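Local coordinates for protein HI_1472 (Haemophilus influenzae, PDB 3PSH) that binds molybdate and tungstate in the periplasm and serves as the solute-binding protein of the MolBCA ABC transporter for low-affinity molybdate import, at residues 132-135 / 136-140; 307-310 / 311-315; 98-101 / 102-106; 119-122 / 123-126. One frame throughout, in Å; residues are numbered along the deposited sequence.

Interaction 1: 132-135 / 136-140; sequences EDKA and YNDGL
The first turns of helix 132-151, the long helix that passes close by the molybdate pocket, are tied by an i to i+4 salt bridge between Lys134 and Asp138. Lys134 NZ gives a hydrogen bond to Asp138 OD2 at 3.0 Å, on the syn side of that carboxylate oxygen. The lysine runs extended until a final bend at chi4 (53°) turns NZ back to the acid, and its CG lies 3.3 Å from the same Asp138 OD2. One residue back, Asp133 and Asn137 make a second i to i+4 pair, carboxylate and amide planes 72° apart. Water spans the pair, donating to Asp133 OD1 at 2.9 Å and to Asn137 OD1 at 2.8 Å. His208 also bonds Asp133 OD1 and Arg168 bonds Asn137 OD1, so both polar ends are held from outside the helix as well. Tyr136 leaves the helix on its buried side, its OH bonded to the backbone of Gly199 and its side chain about 8 Å from the bound molybdate, consistent with a place behind the first shell of the site. Its ring carbon CD2 lies 3.4 Å from Glu132 O, the carbonyl that also accepts Tyr136 N at 2.8 Å.

Interaction 2: 307-310 / 311-315; sequences LDKM and VNDYY
Residues 307-310 and 311-315 form one unbroken alpha-helical run, the opening turns of the C-terminal helix 307-319, with four successive i to i+4 backbone bonds joining them. The first goes from Val311 N to Leu307 O at 2.8 Å; the last, Tyr314 N to Met310 O, is longer at 3.1 Å. Of the side chains, Leu307 and Val311 make the apolar part of the contact on the buried flank. Val311 CG2 lies anti to its own carbonyl carbon, which swings this methyl back toward the preceding turn, and there it meets Leu307 CD1 at 3.8 Å. The same methyl sits 3.1 Å from Leu307 O, close to the carbonyl oxygen that Val311 N uses. Tyr274 packs against both residues, while Trp292 of helix 283-297 touches Leu307, so the pair belongs to the seam between the C-terminal helix and the body of the protein. Further along, Tyr314 reaches out of this helix into the same seam, where its OH is hydrogen-bonded to Gln34 OE1 and Leu288 lies against its side chain. The exposed flank is polar. Lys309 and Asp313 form an i to i+4 salt bridge there, but its hydrogen bond is weak. The lysine chain is extended from the backbone up to a bend at chi4 (-44°), which brings the ammonium round to the acid. Asp313 OD2 lies 3.3 Å from the donor Lys309 NZ and just as near, at 3.2 Å, to Lys309 O, an acceptor with which it makes no bond.

Interaction 3: 98-101 / 102-106; sequences MIKQ and ISDVN
Ile102, Gln101 and Asp104 carry this contact, in which helix 96-103 of the beta-alpha-beta unit 87-91, 96-103, 109-112 is followed by a type I beta turn spanning Ser103 to Asn106. Ile102 is the buried member. Its CG1 lies anti to the carbonyl carbon (chi1 -59°), a setting that turns the branch back toward the preceding turn, 3.5 Å from Met98 O, the carbonyl that accepts Ile102 N at 3.3 Å. The end of that branch, Ile102 CD1, only grazes Met98 CG at 4.5 Å. Ile102 rests on Val88 and Met98 on Val90, both of the inner strand 87-91 of the parallel sheet, which seats the helix on the sheet. Gln101 meets the following segment chiefly through its backbone and CB, and its carbonyl oxygen lies 3.7 Å from Val105 CG2 where the chain turns. Its side chain packs on Val75 and Ile77, the second of which also touches Ile102 and Val105. Asp104 belongs to the solvent side. There it pairs with Lys100 in an i to i+4 salt bridge, while Asp104 N donates to Lys100 O at 2.8 Å, so two bonds of different kinds join the same two residues. The lysine's aliphatic part runs past the carboxylate, with Lys100 CG 3.5 Å from Asp104 OD2, before the chain bends at chi4 to return its ammonium. Lys100 NZ then meets Asp104 OD2 at 3.0 Å on the syn lone pair of that oxygen.

Interaction 4: 119-122 / 123-126; sequences VGEK and GKLN
Charge pairing comes first: Glu121 and Lys124, three residues apart, form a salt bridge in which Lys124 NZ donates to Glu121 OE2 at a short 2.6 Å. The ammonium comes to the syn side of that oxygen, 18° out of the carboxylate plane. A bend at chi2 folds the glutamate over toward the lysine, which stays extended beyond CG. Van der Waals contact accompanies the charge, since the lysine's methylenes pass across the carboxylate: Lys124 CD lies 3.4 Å from Glu121 OE2 and 3.5 Å from Glu121 OE1. Glu121 OE1 accepts a hydrogen bond from the backbone N of Thr128. Residues 121-124 make a type I beta turn in the loop linking strand 109-112 to helix 132-151, on the surface of this periplasmic binding protein. Backbone bonding closes the turn, with Lys124 N donating to Glu121 O at 3.0 Å. That donor stands well above the carbonyl plane, 55° out of it, although the N-H itself points fairly straight at the oxygen (158°). Polar links to other parts of the chain add to the turn: Arg115 NH2 bonds the carbonyl oxygens of both Glu121 and Lys124, and Lys122 NZ makes a salt bridge to Asp9. Against the turn's own carbonyl, Lys124 CB rests 3.3 Å from Glu121 O.

Overall arrangement
All four contacts join neighbours in sequence, and each holds one lysine-carboxylate salt bridge. In interactions 1, 2 and 3 it spans one helical turn with the lysine first; in interaction 4 it crosses a beta turn, acid first. Interactions 1 to 3 are partly buried, each combining an outward charged pair with side chains facing inward, whereas interaction 4 is a surface contact with no buried residue. Interaction 1 sits nearest the centre of the chain, beside the molybdate pocket, and the loop of interaction 4 leads into its helix, their centres about 14 Å apart. Interactions 2 and 3, centres about 41 Å apart, lie on opposite sides of the chain's centre.

Interaction 1: 132-135 / 136-140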
ATOM      1  N   GLU A 132      15.289   1.231  -4.597  1.00 14.26           N
ATOM      2  CA  GLU A 132      13.848   1.175  -4.223  1.00 14.20           C
ATOM      3  C   GLU A 132      13.609   0.805  -2.747  1.00 13.30           C
ATOM      4  O   GLU A 132      12.723   1.366  -2.071  1.00 14.12           O
ATOM      5  CB  GLU A 132      13.116   0.304  -5.243  1.00 12.47           C
ATOM      6  CG  GLU A 132      13.528  -1.235  -5.123  1.00 15.56           C
ATOM      7  CD  GLU A 132      12.599  -2.196  -5.848  1.00 18.89           C
ATOM      8  OE1 GLU A 132      11.768  -1.771  -6.665  1.00 23.66           O
ATOM      9  OE2 GLU A 132      12.740  -3.432  -5.477  1.00 18.35           O
ATOM     10  N   ASP A 133      14.507  -0.033  -2.195  1.00 13.12           N
ATOM     11  CA  ASP A 133      14.384  -0.328  -0.802  1.00 12.40           C
ATOM     12  C   ASP A 133      14.500   0.935   0.124  1.00 11.53           C
ATOM     13  O   ASP A 133      13.630   1.178   1.000  1.00 12.73           O
ATOM     14  CB  ASP A 133      15.364  -1.499  -0.422  1.00 13.35           C
ATOM     15  CG  ASP A 133      15.077  -2.097   0.985  1.00 18.09           C
ATOM     16  OD1 ASP A 133      13.859  -2.357   1.373  1.00 14.62           O
ATOM     17  OD2 ASP A 133      16.019  -2.373   1.731  1.00 17.09           O
ATOM     18  N   LYS A 134      15.514   1.747  -0.169  1.00 13.95           N
ATOM     19  CA  LYS A 134      15.746   2.950   0.594  1.00 13.91           C
ATOM     20  C   LYS A 134      14.564   3.984   0.318  1.00 13.65           C
ATOM     21  O   LYS A 134      14.052   4.608   1.232  1.00 15.04           O
ATOM     22  CB  LYS A 134      17.123   3.599   0.199  1.00 15.81           C
ATOM     23  CG  LYS A 134      17.373   4.891   1.062  1.00 17.01           C
ATOM     24  CD  LYS A 134      18.877   5.339   0.719  1.00 24.25           C
ATOM     25  CE  LYS A 134      19.250   6.720   1.173  1.00 29.67           C
ATOM     26  NZ  LYS A 134      18.921   6.795   2.587  1.00 27.99           N
ATOM     27  N   ALA A 135      14.202   4.100  -0.911  1.00 13.39           N
ATOM     28  CA  ALA A 135      13.240   5.083  -1.335  1.00 14.90           C
ATOM     29  C   ALA A 135      11.934   4.767  -0.648  1.00 15.25           C
ATOM     30  O   ALA A 135      11.248   5.694  -0.192  1.00 13.56           O
ATOM     31  CB  ALA A 135      13.081   5.033  -2.876  1.00 14.08           C
ATOM     32  N   TYR A 136      11.511   3.502  -0.686  1.00 14.37           N
ATOM     33  CA  TYR A 136      10.249   3.148   0.019  1.00 11.95           C
ATOM     34  C   TYR A 136      10.319   3.139   1.548  1.00 12.12           C
ATOM     35  O   TYR A 136       9.350   3.496   2.305  1.00 13.50           O
ATOM     36  CB  TYR A 136       9.598   1.826  -0.530  1.00 12.26           C
ATOM     37  CG  TYR A 136       9.040   2.036  -1.970  1.00 11.78           C
ATOM     38  CD1 TYR A 136       7.960   2.959  -2.149  1.00 12.17           C
ATOM     39  CD2 TYR A 136       9.505   1.306  -3.106  1.00 12.58           C
ATOM     40  CE1 TYR A 136       7.406   3.137  -3.454  1.00 14.50           C
ATOM     41  CE2 TYR A 136       8.926   1.496  -4.386  1.00 13.60           C
ATOM     42  CZ  TYR A 136       7.869   2.407  -4.511  1.00 17.30           C
ATOM     43  OH  TYR A 136       7.340   2.654  -5.735  1.00 16.50           O
ATOM     44  N   ASN A 137      11.465   2.691   2.098  1.00 12.10           N
ATOM     45  CA  ASN A 137      11.632   2.795   3.531  1.00 13.48           C
ATOM     46  C   ASN A 137      11.545   4.265   4.043  1.00 12.33           C
ATOM     47  O   ASN A 137      10.786   4.622   4.941  1.00 12.59           O
ATOM     48  CB  ASN A 137      12.971   2.224   3.934  1.00 13.56           C
ATOM     49  CG  ASN A 137      12.987   0.676   3.798  1.00 15.37           C
ATOM     50  OD1 ASN A 137      11.913   0.079   3.719  1.00 14.95           O
ATOM     51  ND2 ASN A 137      14.183   0.060   3.792  1.00 19.49           N
ATOM     52  N   ASP A 138      12.393   5.088   3.438  1.00 14.11           N
ATOM     53  CA  ASP A 138      12.437   6.484   3.863  1.00 15.08           C
ATOM     54  C   ASP A 138      11.136   7.213   3.483  1.00 16.61           C
ATOM     55  O   ASP A 138      10.686   8.080   4.182  1.00 13.59           O
ATOM     56  CB  ASP A 138      13.583   7.167   3.149  1.00 14.98           C
ATOM     57  CG  ASP A 138      14.985   6.762   3.699  1.00 18.14           C
ATOM     58  OD1 ASP A 138      15.006   6.052   4.740  1.00 18.56           O
ATOM     59  OD2 ASP A 138      15.991   7.184   3.054  1.00 17.13           O
ATOM     60  N   GLY A 139      10.483   6.749   2.449  1.00 13.74           N
ATOM     61  CA  GLY A 139       9.286   7.464   1.897  1.00 14.71           C
ATOM     62  C   GLY A 139       8.069   7.133   2.765  1.00 13.24           C
ATOM     63  O   GLY A 139       7.202   8.039   2.967  1.00 14.96           O
ATOM     64  N   LEU A 140       8.019   5.903   3.343  1.00 12.69           N
ATOM     65  CA  LEU A 140       6.913   5.506   4.170  1.00 13.43           C
ATOM     66  C   LEU A 140       7.054   6.286   5.437  1.00 14.02           C
ATOM     67  O   LEU A 140       6.110   6.909   5.892  1.00 13.92           O
ATOM     68  CB  LEU A 140       7.012   3.982   4.478  1.00 11.82           C
ATOM     69  CG  LEU A 140       5.912   3.520   5.432  1.00 12.98           C
ATOM     70  CD1 LEU A 140       4.508   3.782   4.983  1.00 10.87           C
ATOM     71  CD2 LEU A 140       6.105   1.982   5.528  1.00 10.05           C
TER
HETATM   72  O   HOH W   1      11.062  -1.688   1.659  1.00 16.10           O
HETATM   73  O   HOH W   2      15.779  -2.922   4.291  1.00 24.82           O

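Interaction 2: 307-310 / 311-315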
ATOM      1  N   LEU A 307       2.614 -14.854  15.402  1.00 17.83           N
ATOM      2  CA  LEU A 307       2.060 -13.778  14.505  1.00 18.47           C
ATOM      3  C   LEU A 307       0.634 -13.363  14.925  1.00 18.88           C
ATOM      4  O   LEU A 307       0.226 -12.196  14.771  1.00 18.04           O
ATOM      5  CB  LEU A 307       2.096 -14.275  13.035  1.00 19.70           C
ATOM      6  CG  LEU A 307       1.561 -13.227  12.036  1.00 19.61           C
ATOM      7  CD1 LEU A 307       2.329 -11.956  12.161  1.00 20.56           C
ATOM      8  CD2 LEU A 307       1.686 -13.671  10.666  1.00 24.21           C
ATOM      9  N   ASP A 308      -0.163 -14.299  15.426  1.00 19.33           N
ATOM     10  CA  ASP A 308      -1.555 -13.949  15.815  1.00 21.48           C
ATOM     11  C   ASP A 308      -1.520 -12.817  16.821  1.00 18.39           C
ATOM     12  O   ASP A 308      -2.387 -11.876  16.797  1.00 19.57           O
ATOM     13  CB  ASP A 308      -2.273 -15.166  16.452  1.00 20.92           C
ATOM     14  CG  ASP A 308      -2.673 -16.188  15.430  1.00 28.44           C
ATOM     15  OD1 ASP A 308      -2.737 -15.872  14.215  1.00 25.36           O
ATOM     16  OD2 ASP A 308      -2.840 -17.362  15.833  1.00 31.43           O
ATOM     17  N   LYS A 309      -0.586 -12.888  17.782  1.00 18.60           N
ATOM     18  CA  LYS A 309      -0.491 -11.867  18.879  1.00 21.07           C
ATOM     19  C   LYS A 309       0.057 -10.575  18.298  1.00 20.54           C
ATOM     20  O   LYS A 309      -0.324  -9.445  18.711  1.00 21.59           O
ATOM     21  CB  LYS A 309       0.396 -12.384  20.042  1.00 21.76           C
ATOM     22  CG  LYS A 309       0.771 -11.437  21.169  1.00 26.42           C
ATOM     23  CD  LYS A 309       1.355 -12.237  22.398  1.00 31.12           C
ATOM     24  CE  LYS A 309       1.708 -11.298  23.594  1.00 37.06           C
ATOM     25  NZ  LYS A 309       2.429 -10.051  23.149  1.00 36.72           N
ATOM     26  N   MET A 310       1.010 -10.730  17.370  1.00 21.00           N
ATOM     27  CA  MET A 310       1.630  -9.558  16.798  1.00 19.70           C
ATOM     28  C   MET A 310       0.473  -8.810  16.117  1.00 18.64           C
ATOM     29  O   MET A 310       0.365  -7.557  16.219  1.00 18.28           O
ATOM     30  CB  MET A 310       2.722  -9.926  15.798  1.00 18.48           C
ATOM     31  CG  MET A 310       4.047 -10.148  16.465  1.00 24.64           C
ATOM     32  SD  MET A 310       5.167 -10.590  15.045  1.00 29.00           S
ATOM     33  CE  MET A 310       6.706 -10.814  16.010  1.00 35.91           C
ATOM     34  N   VAL A 311      -0.368  -9.548  15.392  1.00 17.78           N
ATOM     35  CA  VAL A 311      -1.459  -8.906  14.605  1.00 17.94           C
ATOM     36  C   VAL A 311      -2.525  -8.278  15.495  1.00 19.31           C
ATOM     37  O   VAL A 311      -2.985  -7.108  15.266  1.00 17.21           O
ATOM     38  CB  VAL A 311      -2.112  -9.946  13.655  1.00 16.91           C
ATOM     39  CG1 VAL A 311      -3.421  -9.339  13.013  1.00 17.25           C
ATOM     40  CG2 VAL A 311      -1.170 -10.451  12.568  1.00 18.01           C
ATOM     41  N   ASN A 312      -2.867  -9.021  16.545  1.00 19.02           N
ATOM     42  CA  ASN A 312      -3.824  -8.482  17.527  1.00 21.41           C
ATOM     43  C   ASN A 312      -3.355  -7.179  18.196  1.00 21.19           C
ATOM     44  O   ASN A 312      -4.147  -6.189  18.231  1.00 20.35           O
ATOM     45  CB  ASN A 312      -4.143  -9.456  18.637  1.00 23.99           C
ATOM     46  CG  ASN A 312      -5.242  -8.899  19.562  1.00 30.15           C
ATOM     47  OD1 ASN A 312      -6.377  -8.664  19.092  1.00 35.78           O
ATOM     48  ND2 ASN A 312      -4.905  -8.629  20.844  1.00 31.94           N
ATOM     49  N   ASP A 313      -2.104  -7.161  18.679  1.00 19.08           N
ATOM     50  CA  ASP A 313      -1.557  -6.007  19.381  1.00 18.57           C
ATOM     51  C   ASP A 313      -1.584  -4.742  18.424  1.00 16.54           C
ATOM     52  O   ASP A 313      -1.914  -3.623  18.819  1.00 18.66           O
ATOM     53  CB  ASP A 313      -0.093  -6.253  19.818  1.00 20.23           C
ATOM     54  CG  ASP A 313       0.016  -7.265  20.962  1.00 20.76           C
ATOM     55  OD1 ASP A 313      -1.030  -7.488  21.604  1.00 26.02           O
ATOM     56  OD2 ASP A 313       1.145  -7.849  21.083  1.00 22.55           O
ATOM     57  N   TYR A 314      -1.220  -5.009  17.159  1.00 16.02           N
ATOM     58  CA  TYR A 314      -1.151  -3.994  16.130  1.00 15.85           C
ATOM     59  C   TYR A 314      -2.576  -3.472  15.812  1.00 15.08           C
ATOM     60  O   TYR A 314      -2.772  -2.207  15.737  1.00 15.03           O
ATOM     61  CB  TYR A 314      -0.493  -4.569  14.837  1.00 13.97           C
ATOM     62  CG  TYR A 314      -0.210  -3.488  13.710  1.00 12.30           C
ATOM     63  CD1 TYR A 314       1.056  -3.053  13.500  1.00 10.99           C
ATOM     64  CD2 TYR A 314      -1.259  -2.909  13.037  1.00 15.10           C
ATOM     65  CE1 TYR A 314       1.334  -2.021  12.496  1.00 15.48           C
ATOM     66  CE2 TYR A 314      -1.056  -1.994  12.023  1.00 12.42           C
ATOM     67  CZ  TYR A 314       0.265  -1.491  11.772  1.00 13.39           C
ATOM     68  OH  TYR A 314       0.517  -0.482  10.821  1.00 15.86           O
ATOM     69  N   TYR A 315      -3.517  -4.380  15.616  1.00 16.20           N
ATOM     70  CA  TYR A 315      -4.897  -3.994  15.278  1.00 15.96           C
ATOM     71  C   TYR A 315      -5.500  -3.241  16.468  1.00 17.81           C
ATOM     72  O   TYR A 315      -6.125  -2.217  16.242  1.00 16.84           O
ATOM     73  CB  TYR A 315      -5.773  -5.153  14.830  1.00 16.94           C
ATOM     74  CG  TYR A 315      -5.737  -5.373  13.350  1.00 16.10           C
ATOM     75  CD1 TYR A 315      -4.553  -5.708  12.662  1.00 15.56           C
ATOM     76  CD2 TYR A 315      -6.905  -5.235  12.570  1.00 16.04           C
ATOM     77  CE1 TYR A 315      -4.602  -5.911  11.220  1.00 15.44           C
ATOM     78  CE2 TYR A 315      -6.971  -5.498  11.182  1.00 13.84           C
ATOM     79  CZ  TYR A 315      -5.753  -5.817  10.491  1.00 14.29           C
ATOM     80  OH  TYR A 315      -5.867  -5.980   9.118  1.00 13.99           O
TER

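Interaction 3: 98-101 / 102-106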
ATOM      1  N   MET A  98      -5.532  18.152 -12.613  1.00 15.19           N
ATOM      2  CA  MET A  98      -6.365  17.900 -11.450  1.00 15.81           C
ATOM      3  C   MET A  98      -5.841  18.738 -10.289  1.00 16.42           C
ATOM      4  O   MET A  98      -6.651  19.346  -9.557  1.00 13.10           O
ATOM      5  CB  MET A  98      -6.287  16.394 -11.083  1.00 17.01           C
ATOM      6  CG  MET A  98      -6.929  16.109  -9.747  1.00 17.38           C
ATOM      7  SD  MET A  98      -6.659  14.344  -9.293  1.00 19.23           S
ATOM      8  CE  MET A  98      -7.339  14.280  -7.617  1.00 12.55           C
ATOM      9  N   ILE A  99      -4.521  18.704 -10.041  1.00 17.62           N
ATOM     10  CA  ILE A  99      -3.939  19.552  -8.965  1.00 15.23           C
ATOM     11  C   ILE A  99      -4.290  21.041  -9.261  1.00 16.06           C
ATOM     12  O   ILE A  99      -4.685  21.780  -8.342  1.00 17.99           O
ATOM     13  CB  ILE A  99      -2.415  19.362  -8.901  1.00 15.34           C
ATOM     14  CG1 ILE A  99      -2.244  17.944  -8.338  1.00 15.08           C
ATOM     15  CG2 ILE A  99      -1.767  20.443  -8.021  1.00 17.95           C
ATOM     16  CD1 ILE A  99      -0.747  17.370  -8.376  1.00 17.94           C
ATOM     17  N   LYS A 100      -4.136  21.453 -10.519  1.00 15.38           N
ATOM     18  CA  LYS A 100      -4.429  22.839 -10.936  1.00 14.74           C
ATOM     19  C   LYS A 100      -5.908  23.164 -10.688  1.00 15.46           C
ATOM     20  O   LYS A 100      -6.170  24.257 -10.205  1.00 17.28           O
ATOM     21  CB  LYS A 100      -4.049  23.107 -12.402  1.00 16.00           C
ATOM     22  CG  LYS A 100      -4.255  24.609 -12.837  1.00 18.73           C
ATOM     23  CD  LYS A 100      -3.637  24.778 -14.216  1.00 23.10           C
ATOM     24  CE  LYS A 100      -3.859  26.184 -14.844  1.00 27.56           C
ATOM     25  NZ  LYS A 100      -5.324  26.553 -14.909  1.00 26.14           N
ATOM     26  N   GLN A 101      -6.843  22.259 -11.038  1.00 13.38           N
ATOM     27  CA  GLN A 101      -8.317  22.485 -10.678  1.00 12.44           C
ATOM     28  C   GLN A 101      -8.469  22.869  -9.189  1.00 15.24           C
ATOM     29  O   GLN A 101      -9.172  23.785  -8.861  1.00 16.79           O
ATOM     30  CB  GLN A 101      -9.237  21.334 -11.050  1.00 14.45           C
ATOM     31  CG  GLN A 101      -9.401  21.202 -12.536  1.00 16.38           C
ATOM     32  CD  GLN A 101     -10.571  20.352 -12.839  1.00 18.07           C
ATOM     33  OE1 GLN A 101     -11.692  20.788 -12.582  1.00 14.81           O
ATOM     34  NE2 GLN A 101     -10.341  19.084 -13.335  1.00 17.86           N
ATOM     35  N   ILE A 102      -7.823  22.128  -8.314  1.00 13.13           N
ATOM     36  CA  ILE A 102      -7.979  22.352  -6.870  1.00 12.35           C
ATOM     37  C   ILE A 102      -7.220  23.636  -6.415  1.00 13.10           C
ATOM     38  O   ILE A 102      -7.829  24.441  -5.729  1.00 13.49           O
ATOM     39  CB  ILE A 102      -7.473  21.084  -6.103  1.00 11.85           C
ATOM     40  CG1 ILE A 102      -8.285  19.799  -6.532  1.00 13.69           C
ATOM     41  CG2 ILE A 102      -7.527  21.363  -4.659  1.00 11.68           C
ATOM     42  CD1 ILE A 102      -7.575  18.552  -6.026  1.00 16.15           C
ATOM     43  N   SER A 103      -6.005  23.885  -6.945  1.00 13.38           N
ATOM     44  CA  SER A 103      -5.250  25.087  -6.594  1.00 15.49           C
ATOM     45  C   SER A 103      -5.980  26.350  -7.109  1.00 15.29           C
ATOM     46  O   SER A 103      -5.871  27.374  -6.496  1.00 14.74           O
ATOM     47  CB  SER A 103      -3.922  25.020  -7.254  1.00 19.35           C
ATOM     48  OG  SER A 103      -3.254  23.898  -6.685  1.00 24.67           O
ATOM     49  N   ASP A 104      -6.646  26.237  -8.232  1.00 13.73           N
ATOM     50  CA  ASP A 104      -7.389  27.373  -8.822  1.00 14.90           C
ATOM     51  C   ASP A 104      -8.583  27.790  -7.945  1.00 16.59           C
ATOM     52  O   ASP A 104      -9.070  28.913  -8.104  1.00 19.04           O
ATOM     53  CB  ASP A 104      -7.889  27.110 -10.259  1.00 16.43           C
ATOM     54  CG  ASP A 104      -6.812  27.222 -11.289  1.00 17.53           C
ATOM     55  OD1 ASP A 104      -5.687  27.674 -11.037  1.00 18.60           O
ATOM     56  OD2 ASP A 104      -7.051  26.721 -12.420  1.00 18.39           O
ATOM     57  N   VAL A 105      -9.076  26.953  -7.049  1.00 16.84           N
ATOM     58  CA  VAL A 105     -10.167  27.351  -6.150  1.00 13.00           C
ATOM     59  C   VAL A 105      -9.567  27.526  -4.736  1.00 14.25           C
ATOM     60  O   VAL A 105     -10.337  27.585  -3.780  1.00 14.54           O
ATOM     61  CB  VAL A 105     -11.475  26.497  -6.246  1.00 14.84           C
ATOM     62  CG1 VAL A 105     -12.050  26.686  -7.659  1.00 14.94           C
ATOM     63  CG2 VAL A 105     -11.153  25.021  -5.957  1.00 13.60           C
ATOM     64  N   ASN A 106      -8.238  27.631  -4.649  1.00 14.18           N
ATOM     65  CA  ASN A 106      -7.517  28.112  -3.452  1.00 15.36           C
ATOM     66  C   ASN A 106      -7.628  27.070  -2.278  1.00 14.95           C
ATOM     67  O   ASN A 106      -7.723  27.364  -1.040  1.00 18.65           O
ATOM     68  CB  ASN A 106      -8.122  29.452  -2.912  1.00 14.63           C
ATOM     69  CG  ASN A 106      -8.367  30.436  -4.027  1.00 20.06           C
ATOM     70  OD1 ASN A 106      -7.551  30.534  -4.967  1.00 20.77           O
ATOM     71  ND2 ASN A 106      -9.436  31.220  -3.893  1.00 18.81           N
TER

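Interaction 4: 119-122 / 123-126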
ATOM      1  N   VAL A 119      14.213  12.608  -7.605  1.00 27.40           N
ATOM      2  CA  VAL A 119      13.293  13.728  -7.872  1.00 29.20           C
ATOM      3  C   VAL A 119      12.531  13.766  -9.172  1.00 28.38           C
ATOM      4  O   VAL A 119      11.332  14.115  -9.165  1.00 29.56           O
ATOM      5  CB  VAL A 119      14.000  15.090  -7.759  1.00 31.71           C
ATOM      6  CG1 VAL A 119      13.630  15.805  -6.483  1.00 33.96           C
ATOM      7  CG2 VAL A 119      15.568  14.965  -7.979  1.00 31.36           C
ATOM      8  N   GLY A 120      13.187  13.433 -10.309  1.00 27.42           N
ATOM      9  CA  GLY A 120      12.467  13.432 -11.588  1.00 26.58           C
ATOM     10  C   GLY A 120      11.359  12.408 -11.727  1.00 23.49           C
ATOM     11  O   GLY A 120      10.491  12.552 -12.570  1.00 27.06           O
ATOM     12  N   GLU A 121      11.392  11.392 -10.844  1.00 22.62           N
ATOM     13  CA  GLU A 121      10.458  10.237 -10.826  1.00 18.44           C
ATOM     14  C   GLU A 121       9.309  10.396  -9.854  1.00 17.62           C
ATOM     15  O   GLU A 121       8.395   9.578  -9.875  1.00 17.46           O
ATOM     16  CB  GLU A 121      11.268   8.950 -10.465  1.00 19.22           C
ATOM     17  CG  GLU A 121      12.330   8.728 -11.544  1.00 20.71           C
ATOM     18  CD  GLU A 121      11.668   8.307 -12.863  1.00 25.83           C
ATOM     19  OE1 GLU A 121      11.000   7.247 -12.931  1.00 22.22           O
ATOM     20  OE2 GLU A 121      11.795   9.054 -13.892  1.00 24.54           O
ATOM     21  N   LYS A 122       9.375  11.431  -9.022  1.00 18.57           N
ATOM     22  CA  LYS A 122       8.446  11.599  -7.895  1.00 19.43           C
ATOM     23  C   LYS A 122       6.970  11.641  -8.386  1.00 18.01           C
ATOM     24  O   LYS A 122       6.053  11.139  -7.678  1.00 15.23           O
ATOM     25  CB  LYS A 122       8.899  12.832  -7.051  1.00 21.78           C
ATOM     26  CG  LYS A 122       9.651  12.457  -5.702  1.00 26.22           C
ATOM     27  CD  LYS A 122      10.143  13.742  -4.968  1.00 23.74           C
ATOM     28  CE  LYS A 122      11.336  13.455  -4.070  1.00 32.29           C
ATOM     29  NZ  LYS A 122      11.078  13.641  -2.600  1.00 30.74           N
ATOM     30  N   GLY A 123       6.721  12.197  -9.579  1.00 18.57           N
ATOM     31  CA  GLY A 123       5.389  12.326 -10.135  1.00 18.13           C
ATOM     32  C   GLY A 123       4.876  11.216 -11.026  1.00 17.70           C
ATOM     33  O   GLY A 123       3.786  11.289 -11.532  1.00 18.93           O
ATOM     34  N   LYS A 124       5.696  10.165 -11.144  1.00 17.83           N
ATOM     35  CA  LYS A 124       5.476   9.144 -12.163  1.00 15.95           C
ATOM     36  C   LYS A 124       4.620   7.983 -11.525  1.00 16.78           C
ATOM     37  O   LYS A 124       4.902   7.571 -10.432  1.00 17.82           O
ATOM     38  CB  LYS A 124       6.824   8.628 -12.628  1.00 18.41           C
ATOM     39  CG  LYS A 124       7.525   9.647 -13.556  1.00 22.62           C
ATOM     40  CD  LYS A 124       8.450   8.985 -14.525  1.00 27.70           C
ATOM     41  CE  LYS A 124       9.078  10.011 -15.505  1.00 30.00           C
ATOM     42  NZ  LYS A 124      10.446   9.534 -16.044  1.00 23.80           N
ATOM     43  N   LEU A 125       3.608   7.463 -12.216  1.00 16.49           N
ATOM     44  CA  LEU A 125       2.825   6.321 -11.640  1.00 15.04           C
ATOM     45  C   LEU A 125       3.827   5.158 -11.370  1.00 16.94           C
ATOM     46  O   LEU A 125       3.787   4.468 -10.337  1.00 19.14           O
ATOM     47  CB  LEU A 125       1.749   5.915 -12.616  1.00 16.79           C
ATOM     48  CG  LEU A 125       1.039   4.574 -12.391  1.00 21.42           C
ATOM     49  CD1 LEU A 125       0.247   4.434 -10.998  1.00 24.92           C
ATOM     50  CD2 LEU A 125       0.170   4.472 -13.723  1.00 25.12           C
ATOM     51  N   ASN A 126       4.727   4.936 -12.367  1.00 18.10           N
ATOM     52  CA  ASN A 126       5.668   3.765 -12.340  1.00 16.77           C
ATOM     53  C   ASN A 126       7.061   4.246 -12.481  1.00 16.48           C
ATOM     54  O   ASN A 126       7.547   4.533 -13.616  1.00 18.14           O
ATOM     55  CB  ASN A 126       5.364   2.817 -13.557  1.00 16.96           C
ATOM     56  CG  ASN A 126       3.929   2.273 -13.555  1.00 16.48           C
ATOM     57  OD1 ASN A 126       3.154   2.437 -14.541  1.00 21.18           O
ATOM     58  ND2 ASN A 126       3.520   1.716 -12.439  1.00 14.68           N
TER